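Local atomic coordinates of mandelate racemase/muconate lactonizing enzyme, C-terminal domain protein (PDB entry 4DWD), a protein that binds magnesium and is probably a hydro-lyase of the mandelate racemase/muconate lactonizing branch of the enolase superfamily. Residues F295-T300 with H311-L316; D104-L109 with Y115-G120; A148-A153 with V323-R328; I161-D166 with I178-A183. All coordinates share one frame; numbering follows the deposited sequence.

Contact 1: residues F295-T300 with H311-L316; sequences FVPHQT and HVLSTL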
loop_
_atom_site.group_PDB
_atom_site.type_symbol
_atom_site.label_atom_id
_atom_site.label_comp_id
_atom_site.label_asym_id
_atom_site.label_seq_id
_atom_site.Cartn_x
_atom_site.Cartn_y
_atom_site.Cartn_z
ATOM N N PHE B 295 -0.952 24.966 -8.282
ATOM C CA PHE B 295 -2.159 25.261 -9.062
ATOM C C PHE B 295 -1.813 26.249 -10.179
ATOM O O PHE B 295 -1.543 27.426 -9.917
ATOM C CB PHE B 295 -3.238 25.818 -8.133
ATOM C CG PHE B 295 -4.578 25.951 -8.773
ATOM C CD1 PHE B 295 -5.360 24.819 -9.028
ATOM C CD2 PHE B 295 -5.073 27.207 -9.109
ATOM C CE1 PHE B 295 -6.605 24.944 -9.609
ATOM C CE2 PHE B 295 -6.333 27.339 -9.686
ATOM C CZ PHE B 295 -7.094 26.199 -9.938
ATOM N N VAL B 296 -1.752 25.753 -11.415
ATOM C CA VAL B 296 -1.224 26.516 -12.552
ATOM C C VAL B 296 -2.173 26.290 -13.746
ATOM O O VAL B 296 -1.925 25.442 -14.592
ATOM C CB VAL B 296 0.227 26.098 -12.912
ATOM C CG1 VAL B 296 0.788 26.971 -14.037
ATOM C CG2 VAL B 296 1.143 26.155 -11.682
ATOM N N PRO B 297 -3.284 27.027 -13.789
ATOM C CA PRO B 297 -4.331 26.735 -14.777
ATOM C C PRO B 297 -3.858 26.765 -16.224
ATOM O O PRO B 297 -3.052 27.624 -16.611
ATOM C CB PRO B 297 -5.335 27.860 -14.555
ATOM C CG PRO B 297 -5.186 28.192 -13.103
ATOM C CD PRO B 297 -3.701 28.074 -12.840
ATOM N N HIS B 298 -4.398 25.845 -17.021
ATOM C CA HIS B 298 -4.302 25.919 -18.473
ATOM C C HIS B 298 -5.266 26.979 -18.953
ATOM O O HIS B 298 -6.423 27.040 -18.503
ATOM C CB HIS B 298 -4.667 24.553 -19.027
ATOM C CG HIS B 298 -4.752 24.483 -20.531
ATOM N ND1 HIS B 298 -5.862 24.821 -21.218
ATOM C CD2 HIS B 298 -3.829 24.052 -21.466
ATOM C CE1 HIS B 298 -5.651 24.628 -22.533
ATOM N NE2 HIS B 298 -4.408 24.158 -22.687
ATOM N N GLN B 299 -4.816 27.853 -19.853
ATOM C CA GLN B 299 -5.740 28.834 -20.433
ATOM C C GLN B 299 -5.142 29.381 -21.720
ATOM O O GLN B 299 -4.038 29.910 -21.716
ATOM C CB GLN B 299 -6.029 29.947 -19.421
ATOM C CG GLN B 299 -7.429 30.535 -19.525
ATOM C CD GLN B 299 -7.689 31.207 -20.855
ATOM O OE1 GLN B 299 -8.556 30.777 -21.633
ATOM N NE2 GLN B 299 -6.923 32.250 -21.144
ATOM N N THR B 300 -5.865 29.229 -22.826
ATOM C CA THR B 300 -5.324 29.561 -24.146
ATOM C C THR B 300 -6.123 30.614 -24.893
ATOM O O THR B 300 -5.761 30.956 -26.009
ATOM C CB THR B 300 -5.211 28.306 -25.036
ATOM O OG1 THR B 300 -6.507 27.705 -25.181
ATOM C CG2 THR B 300 -4.226 27.298 -24.409
ATOM N N HIS B 311 -8.847 36.882 -12.760
ATOM C CA HIS B 311 -9.558 37.157 -11.502
ATOM C C HIS B 311 -9.291 36.064 -10.491
ATOM O O HIS B 311 -8.986 36.341 -9.330
ATOM C CB HIS B 311 -11.055 37.339 -11.719
ATOM C CG HIS B 311 -11.432 38.715 -12.220
ATOM N ND1 HIS B 311 -11.671 39.749 -11.383
ATOM C CD2 HIS B 311 -11.604 39.204 -13.515
ATOM C CE1 HIS B 311 -11.985 40.847 -12.104
ATOM N NE2 HIS B 311 -11.944 40.512 -13.410
ATOM N N VAL B 312 -9.414 34.809 -10.910
ATOM C CA VAL B 312 -9.145 33.698 -9.993
ATOM C C VAL B 312 -7.686 33.679 -9.547
ATOM O O VAL B 312 -7.403 33.548 -8.371
ATOM C CB VAL B 312 -9.556 32.341 -10.610
ATOM C CG1 VAL B 312 -8.968 31.159 -9.839
ATOM C CG2 VAL B 312 -11.075 32.232 -10.681
ATOM N N LEU B 313 -6.754 33.832 -10.481
ATOM C CA LEU B 313 -5.332 33.769 -10.094
ATOM C C LEU B 313 -4.860 34.919 -9.203
ATOM O O LEU B 313 -3.912 34.758 -8.431
ATOM C CB LEU B 313 -4.434 33.593 -11.320
ATOM C CG LEU B 313 -4.565 32.173 -11.897
ATOM C CD1 LEU B 313 -3.888 32.071 -13.253
ATOM C CD2 LEU B 313 -4.006 31.124 -10.937
ATOM N N SER B 314 -5.539 36.066 -9.283
ATOM C CA SER B 314 -5.215 37.179 -8.398
ATOM C C SER B 314 -5.444 36.802 -6.933
ATOM O O SER B 314 -4.812 37.395 -6.041
ATOM C CB SER B 314 -6.020 38.436 -8.767
ATOM O OG SER B 314 -7.370 38.356 -8.335
ATOM N N THR B 315 -6.317 35.811 -6.699
ATOM C CA THR B 315 -6.690 35.380 -5.332
ATOM C C THR B 315 -5.798 34.270 -4.779
ATOM O O THR B 315 -5.931 33.900 -3.612
ATOM C CB THR B 315 -8.156 34.873 -5.234
ATOM O OG1 THR B 315 -8.265 33.550 -5.781
ATOM C CG2 THR B 315 -9.142 35.833 -5.914
ATOM N N LEU B 316 -4.929 33.719 -5.625
ATOM C CA LEU B 316 -4.093 32.573 -5.259
ATOM C C LEU B 316 -2.886 33.037 -4.451
ATOM O O LEU B 316 -2.067 33.805 -4.943
ATOM C CB LEU B 316 -3.646 31.816 -6.519
ATOM C CG LEU B 316 -2.795 30.550 -6.343
ATOM C CD1 LEU B 316 -3.580 29.421 -5.683
ATOM C CD2 LEU B 316 -2.220 30.081 -7.671
#
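The ring of F295 meets L316 at its edge: CD2 of the leucine lies close to the ring plane, 4.3 Å from CD2 of the phenylalanine. A second methyl, L313 CD2, approaches the same ring carbon more loosely and obliquely. L316 CD2 also comes to 3.5 Å from the carbonyl oxygen F295 O, so this one methyl touches both the ring and the backbone of F295. It gets there because L316 holds CG anti to its backbone N (chi1 -178°). The pyrrolidine ring of P297 is met by the end of L313, whose CD2 packs 3.6 Å from P297 CD and 3.8 Å from P297 CG, while CD1 sits slightly farther from the same two carbons. With an alanine here CG and CD would be gone, and the L313 methyls would probably lose their packing partner, leaving that leucine freer to turn. Polar groups within 311-316 are met locally: V312 O accepts from T315 N and, in its carbonyl plane, from T315 OG1 at 2.7 Å, and H311 O accepts from S314 OG. The contact across is van der Waals packing, mostly between apolar side chains, burying 195 Å² over both sides. Strand 294-295 leads into the loop that carries P297, and 311-316 lies on the C-terminal part of helix 304-314, the next helix of the barrel. M281 touches both F295 and P297, and L313 packs on V323, so the contact joins the end of strand 294-295 to the following helix 304-314, with helix 277-291 and the last barrel strand, 323-325, packed round it.

Contact 2: residues D104-L109 with Y115-G120; sequences DLKGKL and YKLLGG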
loop_
_atom_site.group_PDB
_atom_site.type_symbol
_atom_site.label_atom_id
_atom_site.label_comp_id
_atom_site.label_asym_id
_atom_site.label_seq_id
_atom_site.Cartn_x
_atom_site.Cartn_y
_atom_site.Cartn_z
ATOM N N ASP B 104 -19.952 37.480 -14.073
ATOM C CA ASP B 104 -19.840 38.810 -14.695
ATOM C C ASP B 104 -21.093 39.642 -14.342
ATOM O O ASP B 104 -20.988 40.796 -13.880
ATOM C CB ASP B 104 -19.664 38.642 -16.213
ATOM C CG ASP B 104 -19.225 39.920 -16.919
ATOM O OD1 ASP B 104 -18.601 40.808 -16.293
ATOM O OD2 ASP B 104 -19.493 40.009 -18.139
ATOM N N LEU B 105 -22.271 39.038 -14.501
ATOM C CA LEU B 105 -23.521 39.709 -14.115
ATOM C C LEU B 105 -23.562 40.069 -12.636
ATOM O O LEU B 105 -23.981 41.173 -12.270
ATOM C CB LEU B 105 -24.760 38.879 -14.474
ATOM C CG LEU B 105 -25.314 38.988 -15.884
ATOM C CD1 LEU B 105 -26.399 37.952 -16.095
ATOM C CD2 LEU B 105 -25.819 40.402 -16.164
ATOM N N LYS B 106 -23.132 39.130 -11.792
ATOM C CA LYS B 106 -23.089 39.358 -10.355
ATOM C C LYS B 106 -22.200 40.553 -9.984
ATOM O O LYS B 106 -22.586 41.395 -9.167
ATOM C CB LYS B 106 -22.632 38.072 -9.653
ATOM C CG LYS B 106 -22.426 38.235 -8.159
ATOM C CD LYS B 106 -22.011 36.919 -7.539
ATOM C CE LYS B 106 -21.592 37.135 -6.099
ATOM N NZ LYS B 106 -21.238 35.839 -5.445
ATOM N N GLY B 107 -21.007 40.635 -10.573
ATOM C CA GLY B 107 -20.112 41.757 -10.308
ATOM C C GLY B 107 -20.742 43.077 -10.728
ATOM O O GLY B 107 -20.647 44.064 -10.009
ATOM N N LYS B 108 -21.382 43.091 -11.892
ATOM C CA LYS B 108 -22.101 44.292 -12.341
ATOM C C LYS B 108 -23.256 44.637 -11.390
ATOM O O LYS B 108 -23.414 45.797 -11.007
ATOM C CB LYS B 108 -22.567 44.139 -13.791
ATOM C CG LYS B 108 -21.411 44.028 -14.775
ATOM C CD LYS B 108 -21.908 43.859 -16.201
ATOM C CE LYS B 108 -20.729 43.640 -17.137
ATOM N NZ LYS B 108 -21.149 43.762 -18.561
ATOM N N LEU B 109 -24.047 43.638 -10.992
ATOM C CA LEU B 109 -25.145 43.868 -10.032
ATOM C C LEU B 109 -24.629 44.497 -8.740
ATOM O O LEU B 109 -25.215 45.455 -8.229
ATOM C CB LEU B 109 -25.894 42.559 -9.706
ATOM C CG LEU B 109 -26.908 42.597 -8.537
ATOM C CD1 LEU B 109 -28.078 43.540 -8.830
ATOM C CD2 LEU B 109 -27.407 41.201 -8.184
ATOM N N TYR B 115 -12.642 39.758 -8.450
ATOM C CA TYR B 115 -11.645 39.427 -7.422
ATOM C C TYR B 115 -11.982 39.998 -6.039
ATOM O O TYR B 115 -11.610 39.408 -5.024
ATOM C CB TYR B 115 -10.229 39.832 -7.840
ATOM C CG TYR B 115 -9.962 41.326 -7.933
ATOM C CD1 TYR B 115 -9.615 42.069 -6.795
ATOM C CD2 TYR B 115 -10.012 41.985 -9.159
ATOM C CE1 TYR B 115 -9.353 43.433 -6.879
ATOM C CE2 TYR B 115 -9.744 43.345 -9.257
ATOM C CZ TYR B 115 -9.422 44.061 -8.119
ATOM O OH TYR B 115 -9.167 45.408 -8.234
ATOM N N LYS B 116 -12.676 41.133 -6.008
ATOM C CA LYS B 116 -13.117 41.701 -4.734
ATOM C C LYS B 116 -14.156 40.783 -4.115
ATOM O O LYS B 116 -14.068 40.455 -2.929
ATOM C CB LYS B 116 -13.652 43.127 -4.913
ATOM C CG LYS B 116 -12.548 44.162 -5.065
ATOM C CD LYS B 116 -11.959 44.504 -3.709
ATOM C CE LYS B 116 -10.779 45.452 -3.830
ATOM N NZ LYS B 116 -10.228 45.789 -2.489
ATOM N N LEU B 117 -15.099 40.321 -4.935
ATOM C CA LEU B 117 -16.126 39.371 -4.472
ATOM C C LEU B 117 -15.546 38.036 -4.001
ATOM O O LEU B 117 -16.104 37.398 -3.112
ATOM C CB LEU B 117 -17.196 39.157 -5.543
ATOM C CG LEU B 117 -17.987 40.432 -5.890
ATOM C CD1 LEU B 117 -18.958 40.149 -7.018
ATOM C CD2 LEU B 117 -18.731 41.042 -4.699
ATOM N N LEU B 118 -14.423 37.635 -4.592
ATOM C CA LEU B 118 -13.733 36.396 -4.208
ATOM C C LEU B 118 -12.840 36.517 -2.977
ATOM O O LEU B 118 -12.140 35.567 -2.628
ATOM C CB LEU B 118 -12.911 35.869 -5.377
ATOM C CG LEU B 118 -13.704 35.447 -6.610
ATOM C CD1 LEU B 118 -12.741 35.134 -7.737
ATOM C CD2 LEU B 118 -14.575 34.236 -6.328
ATOM N N GLY B 119 -12.845 37.685 -2.347
ATOM C CA GLY B 119 -12.150 37.888 -1.076
ATOM C C GLY B 119 -10.856 38.671 -1.140
ATOM O O GLY B 119 -10.129 38.732 -0.152
ATOM N N GLY B 120 -10.569 39.263 -2.298
ATOM C CA GLY B 120 -9.399 40.126 -2.450
ATOM C C GLY B 120 -8.313 39.544 -3.341
ATOM O O GLY B 120 -8.208 38.324 -3.519
#
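K106 lays its aliphatic chain past the end of L117, the two side chains crossing at a slant. Starting from CB, which is about 5.0 Å from L117 CD1, the lysine comes closer at CG, 4.1 Å from that methyl. CD bows slightly off, to 4.5 Å, and CE returns to 4.1 Å from L117 CD1. This zigzag follows from a fully extended chain with CG anti to the backbone N (chi1 175°). At the tip, NZ passes the leucine and donates to L117 O of the second subunit; reciprocally, L117 O of this chain receives K106 NZ of that subunit. L117 CD1 has a further neighbour on the helix, G107 CA at 3.8 Å, where the backbones come nearest, with 7.5 Å between CA atoms. The pair belongs to the N-terminal domain of the family: helix 90-110 ends, and after a short turn helix 114-117 packs back against it. That short helix closes in a Schellman motif, in which G120 N donates to Y115 O (2.9 Å), G119 N donates to K116 O, and G119 takes a positive phi of 105°. Beyond the segments, L117 also packs on W103 and L110 of its own chain and on L110 of the second subunit. K116 NZ, one residue earlier, forms salt bridges to E67 and D70 of that second subunit.

Contact 3: residues A148-A153 with V323-R328; sequences ARRVEA and VELADR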
loop_
_atom_site.group_PDB
_atom_site.type_symbol
_atom_site.label_atom_id
_atom_site.label_comp_id
_atom_site.label_asym_id
_atom_site.label_seq_id
_atom_site.Cartn_x
_atom_site.Cartn_y
_atom_site.Cartn_z
ATOM N N ALA B 148 12.263 33.229 -29.908
ATOM C CA ALA B 148 12.907 34.540 -29.840
ATOM C C ALA B 148 11.899 35.646 -30.160
ATOM O O ALA B 148 11.872 36.676 -29.486
ATOM C CB ALA B 148 14.094 34.606 -30.787
ATOM N N ARG B 149 11.061 35.418 -31.170
ATOM C CA ARG B 149 10.047 36.410 -31.563
ATOM C C ARG B 149 9.069 36.719 -30.420
ATOM O O ARG B 149 8.819 37.891 -30.107
ATOM C CB ARG B 149 9.286 35.920 -32.795
ATOM C CG ARG B 149 8.324 36.934 -33.392
ATOM C CD ARG B 149 7.504 36.312 -34.510
ATOM N NE ARG B 149 6.481 35.391 -34.003
ATOM C CZ ARG B 149 5.303 35.768 -33.503
ATOM N NH1 ARG B 149 4.991 37.059 -33.430
ATOM N NH2 ARG B 149 4.444 34.850 -33.065
ATOM N N ARG B 150 8.521 35.669 -29.803
ATOM C CA ARG B 150 7.520 35.821 -28.747
ATOM C C ARG B 150 8.156 36.474 -27.518
ATOM O O ARG B 150 7.554 37.329 -26.873
ATOM C CB ARG B 150 6.925 34.461 -28.359
ATOM C CG ARG B 150 6.144 33.707 -29.437
ATOM C CD ARG B 150 4.689 34.156 -29.606
ATOM N NE ARG B 150 4.001 34.307 -28.319
ATOM C CZ ARG B 150 3.249 33.382 -27.732
ATOM N NH1 ARG B 150 3.013 32.209 -28.316
ATOM N NH2 ARG B 150 2.723 33.648 -26.545
ATOM N N VAL B 151 9.384 36.069 -27.194
ATOM C CA VAL B 151 10.071 36.614 -26.021
ATOM C C VAL B 151 10.357 38.104 -26.176
ATOM O O VAL B 151 10.140 38.877 -25.242
ATOM C CB VAL B 151 11.359 35.826 -25.684
ATOM C CG1 VAL B 151 12.238 36.596 -24.701
ATOM C CG2 VAL B 151 10.982 34.476 -25.109
ATOM N N GLU B 152 10.800 38.504 -27.365
ATOM C CA GLU B 152 11.047 39.921 -27.653
ATOM C C GLU B 152 9.755 40.732 -27.478
ATOM O O GLU B 152 9.779 41.839 -26.932
ATOM C CB GLU B 152 11.619 40.108 -29.068
ATOM C CG GLU B 152 12.193 41.502 -29.354
ATOM C CD GLU B 152 11.139 42.567 -29.621
ATOM O OE1 GLU B 152 10.017 42.234 -30.075
ATOM O OE2 GLU B 152 11.433 43.756 -29.373
ATOM N N ALA B 153 8.639 40.169 -27.929
ATOM C CA ALA B 153 7.352 40.876 -27.923
ATOM C C ALA B 153 6.725 40.960 -26.529
ATOM O O ALA B 153 6.053 41.948 -26.192
ATOM C CB ALA B 153 6.391 40.205 -28.896
ATOM N N VAL B 323 0.998 33.282 -15.426
ATOM C CA VAL B 323 -0.248 33.114 -16.182
ATOM C C VAL B 323 0.042 32.752 -17.642
ATOM O O VAL B 323 0.844 33.399 -18.310
ATOM C CB VAL B 323 -1.056 34.428 -16.152
ATOM C CG1 VAL B 323 -2.330 34.296 -16.979
ATOM C CG2 VAL B 323 -1.393 34.818 -14.719
ATOM N N GLU B 324 -0.633 31.726 -18.149
ATOM C CA GLU B 324 -0.446 31.311 -19.540
ATOM C C GLU B 324 -0.897 32.357 -20.562
ATOM O O GLU B 324 -2.008 32.890 -20.477
ATOM C CB GLU B 324 -1.163 29.988 -19.810
ATOM C CG GLU B 324 -0.871 29.469 -21.216
ATOM C CD GLU B 324 -1.248 28.018 -21.450
ATOM O OE1 GLU B 324 -2.010 27.432 -20.660
ATOM O OE2 GLU B 324 -0.796 27.475 -22.475
ATOM N N LEU B 325 -0.007 32.633 -21.518
ATOM C CA LEU B 325 -0.293 33.454 -22.693
ATOM C C LEU B 325 0.041 32.657 -23.955
ATOM O O LEU B 325 1.210 32.545 -24.369
ATOM C CB LEU B 325 0.459 34.790 -22.647
ATOM C CG LEU B 325 0.248 35.702 -23.872
ATOM C CD1 LEU B 325 -1.212 36.149 -23.973
ATOM C CD2 LEU B 325 1.184 36.895 -23.796
ATOM N N ALA B 326 -1.001 32.091 -24.559
ATOM C CA ALA B 326 -0.821 31.159 -25.675
ATOM C C ALA B 326 -0.810 31.839 -27.052
ATOM O O ALA B 326 -0.954 33.059 -27.160
ATOM C CB ALA B 326 -1.860 30.044 -25.609
ATOM N N ASP B 327 -0.647 31.027 -28.095
ATOM C CA ASP B 327 -0.443 31.506 -29.461
ATOM C C ASP B 327 -1.585 32.352 -29.992
ATOM O O ASP B 327 -2.743 32.154 -29.643
ATOM C CB ASP B 327 -0.231 30.326 -30.409
ATOM C CG ASP B 327 0.703 29.274 -29.829
ATOM O OD1 ASP B 327 0.261 28.542 -28.920
ATOM O OD2 ASP B 327 1.859 29.182 -30.289
ATOM N N ARG B 328 -1.232 33.301 -30.853
ATOM C CA ARG B 328 -2.213 34.084 -31.605
ATOM C C ARG B 328 -3.203 34.821 -30.716
ATOM O O ARG B 328 -4.391 34.936 -31.037
ATOM C CB ARG B 328 -2.939 33.210 -32.643
ATOM C CG ARG B 328 -2.028 32.547 -33.667
ATOM C CD ARG B 328 -1.256 33.564 -34.496
ATOM N NE ARG B 328 -2.105 34.669 -34.949
ATOM C CZ ARG B 328 -2.816 34.672 -36.075
ATOM N NH1 ARG B 328 -2.784 33.623 -36.895
ATOM N NH2 ARG B 328 -3.557 35.730 -36.387
HETATM O O HOH W 1 3.408 31.363 -31.076
#
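The helical backbone at R150 runs past the loop at D327 with 9.1 Å between their CA atoms, a gap that the arginine side chain spans. R150 bends at both chi2 (-82°) and chi3, which turns the guanidinium toward the end of strand 323-325. There NH2 donates to L325 O at 2.9 Å. The oxygen lies almost exactly in the guanidinium plane, but the bond is bent, with an N-H...O angle of 143°, and the donor stands above the carbonyl plane instead of on a lone pair. NH1 points to the aspartate: D327 OD2 is 3.8 Å away, a long salt bridge, and the carboxylate is turned 72° from the guanidinium. A water lying in the guanidinium plane fills in this approach, accepting from R150 NH1 at 2.9 Å and standing 2.8 Å from D327 OD2. In the enolase-superfamily barrel, strand 323-325 pairs in parallel with 125-132 and so closes the ring between the last strand and the first. Helix 140-154, which follows the first strand, packs outside this seam, and R150 reaches both strands, since NH1 also donates to S131 O. Its NE is held by a salt bridge to E154, one helical turn on. A leucine in its place would probably leave L325 O and S131 O without this donor and E154 without its ionic mate. D327 has firmer partners elsewhere: OD1 forms a salt bridge with R162, and OD2 accepts from G133 N.

Contact 4: residues I161-D166 with I178-A183; sequences IRWDGD and IAKARA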
loop_
_atom_site.group_PDB
_atom_site.type_symbol
_atom_site.label_atom_id
_atom_site.label_comp_id
_atom_site.label_asym_id
_atom_site.label_seq_id
_atom_site.Cartn_x
_atom_site.Cartn_y
_atom_site.Cartn_z
ATOM N N ILE B 161 7.409 25.652 -24.256
ATOM C CA ILE B 161 7.355 25.156 -25.637
ATOM C C ILE B 161 6.475 23.906 -25.692
ATOM O O ILE B 161 6.695 22.939 -24.953
ATOM C CB ILE B 161 8.761 24.917 -26.244
ATOM C CG1 ILE B 161 9.667 24.107 -25.287
ATOM C CG2 ILE B 161 9.386 26.271 -26.563
ATOM C CD1 ILE B 161 11.031 23.749 -25.870
ATOM N N ARG B 162 5.461 23.948 -26.550
ATOM C CA ARG B 162 4.473 22.861 -26.640
ATOM C C ARG B 162 4.589 22.172 -27.981
ATOM O O ARG B 162 4.921 22.805 -28.986
ATOM C CB ARG B 162 3.037 23.392 -26.481
ATOM C CG ARG B 162 2.862 24.519 -25.472
ATOM C CD ARG B 162 1.392 24.733 -25.100
ATOM N NE ARG B 162 0.559 24.819 -26.299
ATOM C CZ ARG B 162 0.355 25.930 -27.006
ATOM N NH1 ARG B 162 0.884 27.091 -26.621
ATOM N NH2 ARG B 162 -0.390 25.880 -28.100
ATOM N N TRP B 163 4.282 20.880 -28.004
ATOM C CA TRP B 163 4.491 20.079 -29.198
ATOM C C TRP B 163 3.343 20.045 -30.139
ATOM O O TRP B 163 3.529 20.210 -31.351
ATOM C CB TRP B 163 4.992 18.681 -28.825
ATOM C CG TRP B 163 6.454 18.606 -29.138
ATOM C CD1 TRP B 163 7.080 17.764 -30.049
ATOM C CD2 TRP B 163 7.512 19.483 -28.630
ATOM N NE1 TRP B 163 8.419 18.035 -30.118
ATOM C CE2 TRP B 163 8.743 19.063 -29.295
ATOM C CE3 TRP B 163 7.562 20.539 -27.714
ATOM C CZ2 TRP B 163 9.968 19.671 -29.028
ATOM C CZ3 TRP B 163 8.793 21.145 -27.455
ATOM C CH2 TRP B 163 9.970 20.729 -28.110
ATOM N N ASP B 164 2.150 19.837 -29.596
ATOM C CA ASP B 164 0.938 19.717 -30.403
ATOM C C ASP B 164 1.091 18.755 -31.586
ATOM O O ASP B 164 0.732 19.085 -32.723
ATOM C CB ASP B 164 0.472 21.101 -30.862
ATOM C CG ASP B 164 0.117 21.984 -29.699
ATOM O OD1 ASP B 164 -0.762 21.567 -28.913
ATOM O OD2 ASP B 164 0.737 23.060 -29.549
ATOM N N GLY B 165 1.609 17.562 -31.305
ATOM C CA GLY B 165 1.722 16.515 -32.321
ATOM C C GLY B 165 0.440 15.702 -32.476
ATOM O O GLY B 165 -0.584 16.002 -31.861
ATOM N N ASP B 166 0.503 14.659 -33.294
ATOM C CA ASP B 166 -0.647 13.801 -33.569
ATOM C C ASP B 166 -0.728 12.699 -32.513
ATOM O O ASP B 166 0.188 11.874 -32.412
ATOM C CB ASP B 166 -0.479 13.204 -34.968
ATOM C CG ASP B 166 -1.603 12.258 -35.361
ATOM O OD1 ASP B 166 -2.340 11.755 -34.484
ATOM O OD2 ASP B 166 -1.745 12.006 -36.573
ATOM N N ILE B 178 14.540 16.530 -27.908
ATOM C CA ILE B 178 15.578 16.928 -26.968
ATOM C C ILE B 178 16.453 18.010 -27.602
ATOM O O ILE B 178 16.809 18.996 -26.939
ATOM C CB ILE B 178 16.398 15.706 -26.506
ATOM C CG1 ILE B 178 15.508 14.800 -25.640
ATOM C CG2 ILE B 178 17.644 16.122 -25.738
ATOM C CD1 ILE B 178 16.052 13.404 -25.402
ATOM N N ALA B 179 16.787 17.834 -28.884
ATOM C CA ALA B 179 17.573 18.855 -29.613
ATOM C C ALA B 179 16.891 20.227 -29.625
ATOM O O ALA B 179 17.550 21.262 -29.485
ATOM C CB ALA B 179 17.909 18.388 -31.030
ATOM N N LYS B 180 15.565 20.234 -29.764
ATOM C CA LYS B 180 14.799 21.479 -29.761
ATOM C C LYS B 180 14.836 22.073 -28.353
ATOM O O LYS B 180 15.046 23.274 -28.177
ATOM C CB LYS B 180 13.362 21.220 -30.209
ATOM C CG LYS B 180 13.265 20.946 -31.706
ATOM C CD LYS B 180 11.925 20.348 -32.098
ATOM C CE LYS B 180 11.862 20.201 -33.610
ATOM N NZ LYS B 180 10.634 19.464 -34.023
ATOM N N ALA B 181 14.641 21.228 -27.340
ATOM C CA ALA B 181 14.713 21.718 -25.954
ATOM C C ALA B 181 16.096 22.307 -25.644
ATOM O O ALA B 181 16.194 23.357 -25.004
ATOM C CB ALA B 181 14.354 20.611 -24.972
ATOM N N ARG B 182 17.147 21.650 -26.139
ATOM C CA ARG B 182 18.518 22.127 -25.945
ATOM C C ARG B 182 18.734 23.476 -26.617
ATOM O O ARG B 182 19.292 24.398 -26.018
ATOM C CB ARG B 182 19.534 21.091 -26.454
ATOM C CG ARG B 182 20.984 21.558 -26.351
ATOM C CD ARG B 182 21.951 20.441 -26.713
ATOM N NE ARG B 182 22.179 19.583 -25.548
ATOM C CZ ARG B 182 23.135 19.786 -24.639
ATOM N NH1 ARG B 182 23.974 20.806 -24.758
ATOM N NH2 ARG B 182 23.259 18.958 -23.616
ATOM N N ALA B 183 18.275 23.595 -27.863
ATOM C CA ALA B 183 18.455 24.841 -28.605
ATOM C C ALA B 183 17.737 26.014 -27.929
ATOM O O ALA B 183 18.232 27.151 -27.937
ATOM C CB ALA B 183 17.976 24.664 -30.027
#
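W163 and K180 make the nearest approach, the six-membered part of the indole lying obliquely across the lysine's methylenes. W163 CZ2 is 3.7 Å from K180 CD and 3.9 Å from K180 CB, and the adjoining CH2 is 4.0 Å from that CB, so it is the lysine's methylenes, not its charged end, that touch the indole here. Beside this pair, I161 pushes its terminal methyl at the helix backbone, CD1 standing 4.2 Å from A181 CA. With 8.1 Å between the CA atoms of I161 and A181, the small A181 is consistent with the isoleucine coming this close to the main chain. A second shell fixes these groups. K180 is extended beyond CG, which carries NZ past the indole to the carbonyl oxygens of R138 and N135, so both ends of the lysine are engaged. W163 takes an unusual chi1 of -105°, away from the staggered positions; its ring has I161 O in plane at the edge and stacks with F196 of strand 194-197. The turn bearing the tryptophan is braced by a salt bridge between R162 NH2 and D164 OD2 (3.4 Å), and D164 N donates to N199 OD1. A181 in turn touches F196 and L214. Strand 158-162, helix 174-188 and strand 194-197 form a beta-alpha-beta crossover, the repeating unit of the enolase-superfamily barrel, and W163 lies at the strand end, where its side chain is about 6 Å from that of D197, which binds calcium in a structure of this protein.

Overall arrangement
Contacts 1, 3 and 4 belong to the barrel, and contact 2 to the N-terminal domain. Contact 3 touches both other barrel contacts, its centre about 17 Å from that of contact 1 and 16 Å from that of contact 4. It meets contact 4 through the salt bridge D327 OD1-R162 NH1 (2.8 Å), and contact 1 through Q299 N and E324 OE1 (2.9 Å). Contact 1 also touches contact 2, with H311 ND1 3.1 Å from Y115 N, a probable hydrogen bond. The centres of contacts 2 and 4 are about 40 Å apart. D197, E223 and E249 bind calcium in a structure of this protein; the P297 side chain is about 9 Å from those of E223 and E249.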